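Local coordinates for protein PTHB1 (Homo sapiens, PDB 4YD8), which forms part of the BBSome, a coat complex thought to sort specific membrane proteins to the primary cilium and required for ciliogenesis, at residues V87-F90 and M96-L99; K43-V46 and Y52-I55; K89-T94 and L107-V112. One frame throughout, in Å; residues are numbered along the deposited sequence. Where two conformers were deposited one is given.

All three contacts lie in the N-terminal seven-bladed beta-propeller. Contact 2 pairs strands 43-47 and 52-56 in one blade. Contacts 1 and 3 belong to the blade that follows in the chain and share Lys89 and Phe90. Contacts 1 and 2 both pair antiparallel strands, but contact 2 is buried almost throughout, with a water and an ionic group at one end, whereas contact 1 runs out into a partly exposed loop. Contact 3 has no hydrogen bond between its segments and rests on a few buried apolar atoms. The two blades meet in part where Leu99 and Val87 pack on Ile45 and Leu53, and Ile55 also touches Val112 of contact 3.

Contact 1. Residues V87-F90 and M96-L99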
loop_
_atom_site.group_PDB
_atom_site.type_symbol
_atom_site.label_atom_id
_atom_site.label_comp_id
_atom_site.label_asym_id
_atom_site.label_seq_id
_atom_site.Cartn_x
_atom_site.Cartn_y
_atom_site.Cartn_z
ATOM N N VAL A 87 6.602 5.136 0.198
ATOM C CA VAL A 87 7.140 6.464 0.451
ATOM C C VAL A 87 7.271 6.616 1.946
ATOM O O VAL A 87 6.326 6.331 2.680
ATOM C CB VAL A 87 6.220 7.568 -0.129
ATOM C CG1 VAL A 87 6.679 8.961 0.346
ATOM C CG2 VAL A 87 6.178 7.470 -1.662
ATOM N N GLY A 88 8.442 7.046 2.406
ATOM C CA GLY A 88 8.701 7.111 3.823
ATOM C C GLY A 88 10.006 7.815 4.137
ATOM O O GLY A 88 10.689 8.326 3.244
ATOM N N LYS A 89 10.362 7.825 5.412
ATOM C CA LYS A 89 11.564 8.536 5.845
ATOM C C LYS A 89 12.802 7.638 5.717
ATOM O O LYS A 89 13.381 7.222 6.721
ATOM C CB LYS A 89 11.408 9.031 7.290
ATOM C CG LYS A 89 10.228 10.003 7.478
ATOM C CD LYS A 89 9.958 10.263 8.953
ATOM C CE LYS A 89 8.727 11.157 9.125
ATOM N NZ LYS A 89 8.596 11.594 10.538
ATOM N N PHE A 90 13.202 7.379 4.477
ATOM C CA PHE A 90 14.178 6.340 4.173
ATOM C C PHE A 90 15.621 6.855 4.140
ATOM O O PHE A 90 16.546 6.079 3.878
ATOM C CB PHE A 90 13.843 5.699 2.827
ATOM C CG PHE A 90 12.474 5.087 2.760
ATOM C CD1 PHE A 90 11.966 4.351 3.832
ATOM C CD2 PHE A 90 11.695 5.242 1.626
ATOM C CE1 PHE A 90 10.693 3.772 3.762
ATOM C CE2 PHE A 90 10.413 4.660 1.543
ATOM C CZ PHE A 90 9.921 3.932 2.609
HETATM N N MSE A 96 12.428 14.140 5.719
HETATM C CA MSE A 96 11.731 14.271 4.442
HETATM C C MSE A 96 11.350 12.900 3.867
HETATM O O MSE A 96 12.062 11.903 4.044
HETATM C CB MSE A 96 12.580 15.041 3.431
HETATM C CG MSE A 96 12.635 16.528 3.690
HETATM SE SE MSE A 96 12.869 17.454 2.001
HETATM C CE MSE A 96 11.874 19.034 2.390
ATOM N N LEU A 97 10.199 12.851 3.203
ATOM C CA LEU A 97 9.762 11.612 2.569
ATOM C C LEU A 97 10.575 11.348 1.306
ATOM O O LEU A 97 10.925 12.274 0.565
ATOM C CB LEU A 97 8.264 11.656 2.228
ATOM C CG LEU A 97 7.335 11.941 3.413
ATOM C CD1 LEU A 97 5.865 12.065 2.960
ATOM C CD2 LEU A 97 7.503 10.849 4.461
ATOM N N HIS A 98 10.865 10.070 1.078
ATOM C CA HIS A 98 11.548 9.595 -0.118
ATOM C C HIS A 98 10.806 8.385 -0.696
ATOM O O HIS A 98 10.009 7.754 -0.013
ATOM C CB HIS A 98 12.998 9.206 0.188
ATOM C CG HIS A 98 13.879 10.374 0.474
ATOM N ND1 HIS A 98 13.843 11.063 1.671
ATOM C CD2 HIS A 98 14.812 10.995 -0.288
ATOM C CE1 HIS A 98 14.720 12.047 1.634
ATOM N NE2 HIS A 98 15.318 12.037 0.454
ATOM N N LEU A 99 11.095 8.076 -1.954
ATOM C CA LEU A 99 10.444 6.984 -2.686
ATOM C C LEU A 99 11.317 5.746 -2.637
ATOM O O LEU A 99 12.487 5.815 -3.011
ATOM C CB LEU A 99 10.222 7.376 -4.139
ATOM C CG LEU A 99 9.653 6.297 -5.075
ATOM C CD1 LEU A 99 8.255 5.885 -4.659
ATOM C CD2 LEU A 99 9.668 6.753 -6.524
#
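Val87 and Gly88 pair with Leu99 and His98 in the antiparallel hairpin of strands 84-88 and 98-102, the first two strands of a propeller blade. The tight part is the hydrogen-bonded pair Gly88 and His98. Gly88 N gives a bond of 3.0 Å to His98 O. His98 N returns one of 2.8 Å to Gly88 O. On the face carrying Val87 and Leu99, Val87 spreads its two methyls. CG1, anti to the backbone N (chi1 171°), meets Leu97 CB at 3.6 Å. CG2 reaches Leu99 CD1 at 4.0 Å. With both methyls gone, as in an alanine, Leu97 CB and Leu99 CD1 would probably lose these partners, and a gap is likely to open toward strand 29-32 of the preceding blade. Phe90 folds back so that one ring face lies over Gly88 CA, where a side chain would clash with the ring. The far end is looser. The Lys89 chain passes Leu97 CD2 only at CG, then runs outward to a salt bridge with Glu95. Met96, a selenomethionine, is exposed, and its CB points away from 87-90. Its backbone still serves His98: ND1 donates to Met96 O at 3.1 Å, from above the carbonyl plane.

Contact 2. Residues K43-V46 and Y52-I55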
loop_
_atom_site.group_PDB
_atom_site.type_symbol
_atom_site.label_atom_id
_atom_site.label_comp_id
_atom_site.label_asym_id
_atom_site.label_seq_id
_atom_site.Cartn_x
_atom_site.Cartn_y
_atom_site.Cartn_z
ATOM N N LYS A 43 0.510 12.843 -4.163
ATOM C CA LYS A 43 0.695 12.584 -5.585
ATOM C C LYS A 43 0.452 11.100 -5.792
ATOM O O LYS A 43 0.589 10.327 -4.852
ATOM C CB LYS A 43 2.094 12.964 -6.065
ATOM C CG LYS A 43 2.298 14.466 -6.198
ATOM C CD LYS A 43 2.529 15.105 -4.851
ATOM C CE LYS A 43 2.367 16.617 -4.925
ATOM N NZ LYS A 43 2.446 17.172 -3.556
ATOM N N ILE A 44 0.082 10.712 -7.009
ATOM C CA ILE A 44 -0.100 9.298 -7.324
ATOM C C ILE A 44 1.223 8.771 -7.863
ATOM O O ILE A 44 1.762 9.320 -8.834
ATOM C CB ILE A 44 -1.197 9.072 -8.367
ATOM C CG1 ILE A 44 -2.522 9.695 -7.921
ATOM C CG2 ILE A 44 -1.395 7.591 -8.650
ATOM C CD1 ILE A 44 -3.539 9.700 -9.034
ATOM N N ILE A 45 1.754 7.731 -7.226
ATOM C CA ILE A 45 2.964 7.086 -7.721
ATOM C C ILE A 45 2.610 5.679 -8.153
ATOM O O ILE A 45 2.029 4.925 -7.372
ATOM C CB ILE A 45 4.087 7.002 -6.657
ATOM C CG1 ILE A 45 4.406 8.392 -6.096
ATOM C CG2 ILE A 45 5.338 6.320 -7.263
ATOM C CD1 ILE A 45 3.833 8.648 -4.742
ATOM N N VAL A 46 2.934 5.337 -9.398
ATOM C CA VAL A 46 2.661 3.997 -9.897
ATOM C C VAL A 46 3.883 3.412 -10.590
ATOM O O VAL A 46 4.466 4.050 -11.473
ATOM C CB VAL A 46 1.473 3.967 -10.897
ATOM C CG1 VAL A 46 1.203 2.523 -11.349
ATOM C CG2 VAL A 46 0.212 4.532 -10.268
ATOM N N TYR A 52 8.436 0.982 -15.854
ATOM C CA TYR A 52 8.160 2.424 -15.757
ATOM C C TYR A 52 7.688 2.883 -14.378
ATOM O O TYR A 52 6.847 2.249 -13.754
ATOM C CB TYR A 52 7.103 2.839 -16.792
ATOM C CG TYR A 52 7.640 2.830 -18.201
ATOM C CD1 TYR A 52 8.314 3.932 -18.714
ATOM C CD2 TYR A 52 7.491 1.710 -19.015
ATOM C CE1 TYR A 52 8.828 3.922 -20.007
ATOM C CE2 TYR A 52 7.998 1.690 -20.304
ATOM C CZ TYR A 52 8.665 2.799 -20.792
ATOM O OH TYR A 52 9.160 2.782 -22.074
ATOM N N LEU A 53 8.231 4.011 -13.929
ATOM C CA LEU A 53 7.770 4.690 -12.725
ATOM C C LEU A 53 7.108 5.998 -13.152
ATOM O O LEU A 53 7.712 6.787 -13.882
ATOM C CB LEU A 53 8.944 4.951 -11.761
ATOM C CG LEU A 53 8.696 5.426 -10.312
ATOM C CD1 LEU A 53 8.157 6.856 -10.222
ATOM C CD2 LEU A 53 7.764 4.487 -9.578
ATOM N N ARG A 54 5.877 6.224 -12.705
ATOM C CA ARG A 54 5.146 7.440 -13.071
ATOM C C ARG A 54 4.623 8.151 -11.825
ATOM O O ARG A 54 4.185 7.509 -10.882
ATOM C CB ARG A 54 3.979 7.106 -14.024
ATOM C CG ARG A 54 4.443 6.513 -15.361
ATOM C CD ARG A 54 3.282 5.990 -16.213
ATOM N NE ARG A 54 3.746 5.498 -17.513
ATOM C CZ ARG A 54 3.857 4.210 -17.838
ATOM N NH1 ARG A 54 3.555 3.265 -16.957
ATOM N NH2 ARG A 54 4.281 3.861 -19.046
ATOM N N ILE A 55 4.661 9.478 -11.838
ATOM C CA ILE A 55 4.115 10.273 -10.746
ATOM C C ILE A 55 3.127 11.294 -11.313
ATOM O O ILE A 55 3.463 12.032 -12.244
ATOM C CB ILE A 55 5.218 11.020 -9.970
ATOM C CG1 ILE A 55 6.290 10.040 -9.459
ATOM C CG2 ILE A 55 4.605 11.820 -8.806
ATOM C CD1 ILE A 55 7.439 10.754 -8.705
HETATM O O HOH W 1 4.153 3.128 -14.049
#
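A beta hairpin within a four-stranded propeller blade brings Lys43-Val46 alongside Tyr52-Ile55. The two strand segments run antiparallel, with axes 4.8 Å apart. Val46 and Arg54 form the hydrogen-bonded pair. Val46 N donates to Arg54 O at 2.9 Å, and Arg54 N returns a bond to Val46 O. Ile45 and Ile55 are the adjacent non-hydrogen-bonded pair. Their side chains lie side by side and point the same way, CG1 of Ile45 being 4.2 Å from CG1 of Ile55. The other branch of Ile45, CG2, is set trans to the backbone N and meets Leu53 CD2 at 3.8 Å. Ile55 uses its own CG2 to touch Lys43 CB at 3.9 Å. The Lys43 chain then bends at chi2 (78°) and leads its amine away to Asp35 and Gln41 O.

The face with Val46 and Arg54 is polar at one end. A water there donates to Val46 O and to Tyr52 O, and accepts from Arg54 NH1 at 3.0 Å. It ties both strands to the guanidinium. Val46 O is thus gripped twice, by Arg54 N and by the water. Tyr52 CB sits 3.4 Å above one face of the guanidinium, toward its rim. Salt bridges from NE to Glu75 and from NH2 to Glu22 also fix the rotation of this group and probably balance its charge. The two strands are the central pair of a four-stranded antiparallel sheet, the form of a beta-propeller blade.

Contact 3. Residues K89-T94 and L107-V112; sequences KFVSGT and LCVYSV
Phe90 and Val91 rest on Val109 inside a propeller blade, where the loop joining strands 84-88 and 98-102 reaches across to strand 106-112. That strand is third in the blade, so the loop passes over the second to meet it.

The direct contacts are apolar, and all three residues are buried. Val109 supplies both methyls. With chi1 at 169°, CG1 lies across the CA-CB bond from the backbone N and touches Phe90 CB at 3.8 Å and Val91 CG2 at 4.1 Å. CG2 adds a longer approach to Phe90 CB at 4.2 Å. Both methyls of Val109 therefore bear on the same Phe90 carbon, while CG1 alone also serves Val91. It is thus the root of the Phe90 side chain, not its ring, that meets Val109. The valines cross obliquely. Val91 CG2 also packs on the imidazole of His98, which lies beside the same small apolar cluster.

Phe90 also reaches the next blade: its ring meets that of Tyr144 edge-to-face, its side chain touches Ile156, and it lies about 7 Å from Gly145, a residue critical for protein stability.

No hydrogen bond joins the two segments, and polar links hold the loop from other directions. Phe90 O accepts from the hydroxyl of Tyr131, on the outermost strand of the blade, and Lys89 O accepts from Gln170 NE2.

The backbone itself shapes the outer end. Val91 to Thr94 make a type II beta turn, in which Gly93 has a positive phi of 89°, and any CB there would press on Ser92 O.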
loop_
_atom_site.group_PDB
_atom_site.type_symbol
_atom_site.label_atom_id
_atom_site.label_comp_id
_atom_site.label_asym_id
_atom_site.label_seq_id
_atom_site.Cartn_x
_atom_site.Cartn_y
_atom_site.Cartn_z
ATOM N N LYS A 89 10.362 7.825 5.412
ATOM C CA LYS A 89 11.564 8.536 5.845
ATOM C C LYS A 89 12.802 7.638 5.717
ATOM O O LYS A 89 13.381 7.222 6.721
ATOM C CB LYS A 89 11.408 9.031 7.290
ATOM C CG LYS A 89 10.228 10.003 7.478
ATOM C CD LYS A 89 9.958 10.263 8.953
ATOM C CE LYS A 89 8.727 11.157 9.125
ATOM N NZ LYS A 89 8.596 11.594 10.538
ATOM N N PHE A 90 13.202 7.379 4.477
ATOM C CA PHE A 90 14.178 6.340 4.173
ATOM C C PHE A 90 15.621 6.855 4.140
ATOM O O PHE A 90 16.546 6.079 3.878
ATOM C CB PHE A 90 13.843 5.699 2.827
ATOM C CG PHE A 90 12.474 5.087 2.760
ATOM C CD1 PHE A 90 11.966 4.351 3.832
ATOM C CD2 PHE A 90 11.695 5.242 1.626
ATOM C CE1 PHE A 90 10.693 3.772 3.762
ATOM C CE2 PHE A 90 10.413 4.660 1.543
ATOM C CZ PHE A 90 9.921 3.932 2.609
ATOM N N VAL A 91 15.822 8.154 4.395
ATOM C CA VAL A 91 17.175 8.729 4.336
ATOM C C VAL A 91 17.618 9.250 5.705
ATOM O O VAL A 91 16.898 10.002 6.362
ATOM C CB VAL A 91 17.250 9.852 3.271
ATOM C CG1 VAL A 91 18.611 10.601 3.318
ATOM C CG2 VAL A 91 16.965 9.263 1.883
ATOM N N SER A 92 18.796 8.826 6.156
ATOM C CA SER A 92 19.244 9.207 7.490
ATOM C C SER A 92 19.539 10.712 7.548
ATOM O O SER A 92 19.984 11.303 6.574
ATOM C CB SER A 92 20.476 8.401 7.899
ATOM O OG SER A 92 21.556 8.646 7.019
ATOM N N GLY A 93 19.252 11.332 8.684
ATOM C CA GLY A 93 19.621 12.726 8.890
ATOM C C GLY A 93 18.542 13.700 8.423
ATOM O O GLY A 93 18.673 14.907 8.619
ATOM N N THR A 94 17.478 13.176 7.818
ATOM C CA THR A 94 16.323 14.003 7.452
ATOM C C THR A 94 15.017 13.256 7.682
ATOM O O THR A 94 14.968 12.020 7.653
ATOM C CB THR A 94 16.388 14.461 5.971
ATOM O OG1 THR A 94 15.220 15.236 5.649
ATOM C CG2 THR A 94 16.441 13.273 5.032
ATOM N N LEU A 107 16.822 -2.727 -4.236
ATOM C CA LEU A 107 15.945 -1.745 -3.621
ATOM C C LEU A 107 16.574 -0.377 -3.877
ATOM O O LEU A 107 17.749 -0.171 -3.557
ATOM C CB LEU A 107 15.793 -2.022 -2.130
ATOM C CG LEU A 107 15.227 -0.876 -1.274
ATOM C CD1 LEU A 107 13.731 -0.744 -1.473
ATOM C CD2 LEU A 107 15.567 -1.084 0.205
ATOM N N CYS A 108 15.816 0.544 -4.473
ATOM C CA CYS A 108 16.360 1.864 -4.812
ATOM C C CYS A 108 15.561 2.949 -4.109
ATOM O O CYS A 108 14.330 2.902 -4.099
ATOM C CB CYS A 108 16.348 2.082 -6.327
ATOM S SG CYS A 108 17.296 0.817 -7.268
ATOM N N VAL A 109 16.260 3.899 -3.497
ATOM C CA VAL A 109 15.589 4.977 -2.769
ATOM C C VAL A 109 15.898 6.311 -3.456
ATOM O O VAL A 109 17.048 6.609 -3.759
ATOM C CB VAL A 109 16.009 4.985 -1.272
ATOM C CG1 VAL A 109 15.537 6.252 -0.571
ATOM C CG2 VAL A 109 15.415 3.769 -0.553
ATOM N N TYR A 110 14.847 7.083 -3.740
ATOM C CA TYR A 110 14.951 8.298 -4.547
ATOM C C TYR A 110 14.455 9.523 -3.817
ATOM O O TYR A 110 13.505 9.448 -3.037
ATOM C CB TYR A 110 14.130 8.185 -5.831
ATOM C CG TYR A 110 14.618 7.133 -6.786
ATOM C CD1 TYR A 110 15.563 7.435 -7.751
ATOM C CD2 TYR A 110 14.122 5.841 -6.724
ATOM C CE1 TYR A 110 16.021 6.475 -8.633
ATOM C CE2 TYR A 110 14.572 4.872 -7.602
ATOM C CZ TYR A 110 15.525 5.201 -8.546
ATOM O OH TYR A 110 15.977 4.255 -9.417
ATOM N N SER A 111 15.067 10.655 -4.133
ATOM C CA SER A 111 14.558 11.960 -3.719
ATOM C C SER A 111 13.791 12.625 -4.867
ATOM O O SER A 111 14.361 12.881 -5.925
ATOM C CB SER A 111 15.728 12.851 -3.273
ATOM O OG SER A 111 15.297 14.175 -3.000
ATOM N N VAL A 112 12.514 12.943 -4.650
ATOM C CA VAL A 112 11.710 13.605 -5.671
ATOM C C VAL A 112 11.560 15.068 -5.307
ATOM O O VAL A 112 11.104 15.382 -4.212
ATOM C CB VAL A 112 10.311 12.962 -5.800
ATOM C CG1 VAL A 112 9.478 13.697 -6.831
ATOM C CG2 VAL A 112 10.433 11.479 -6.162
#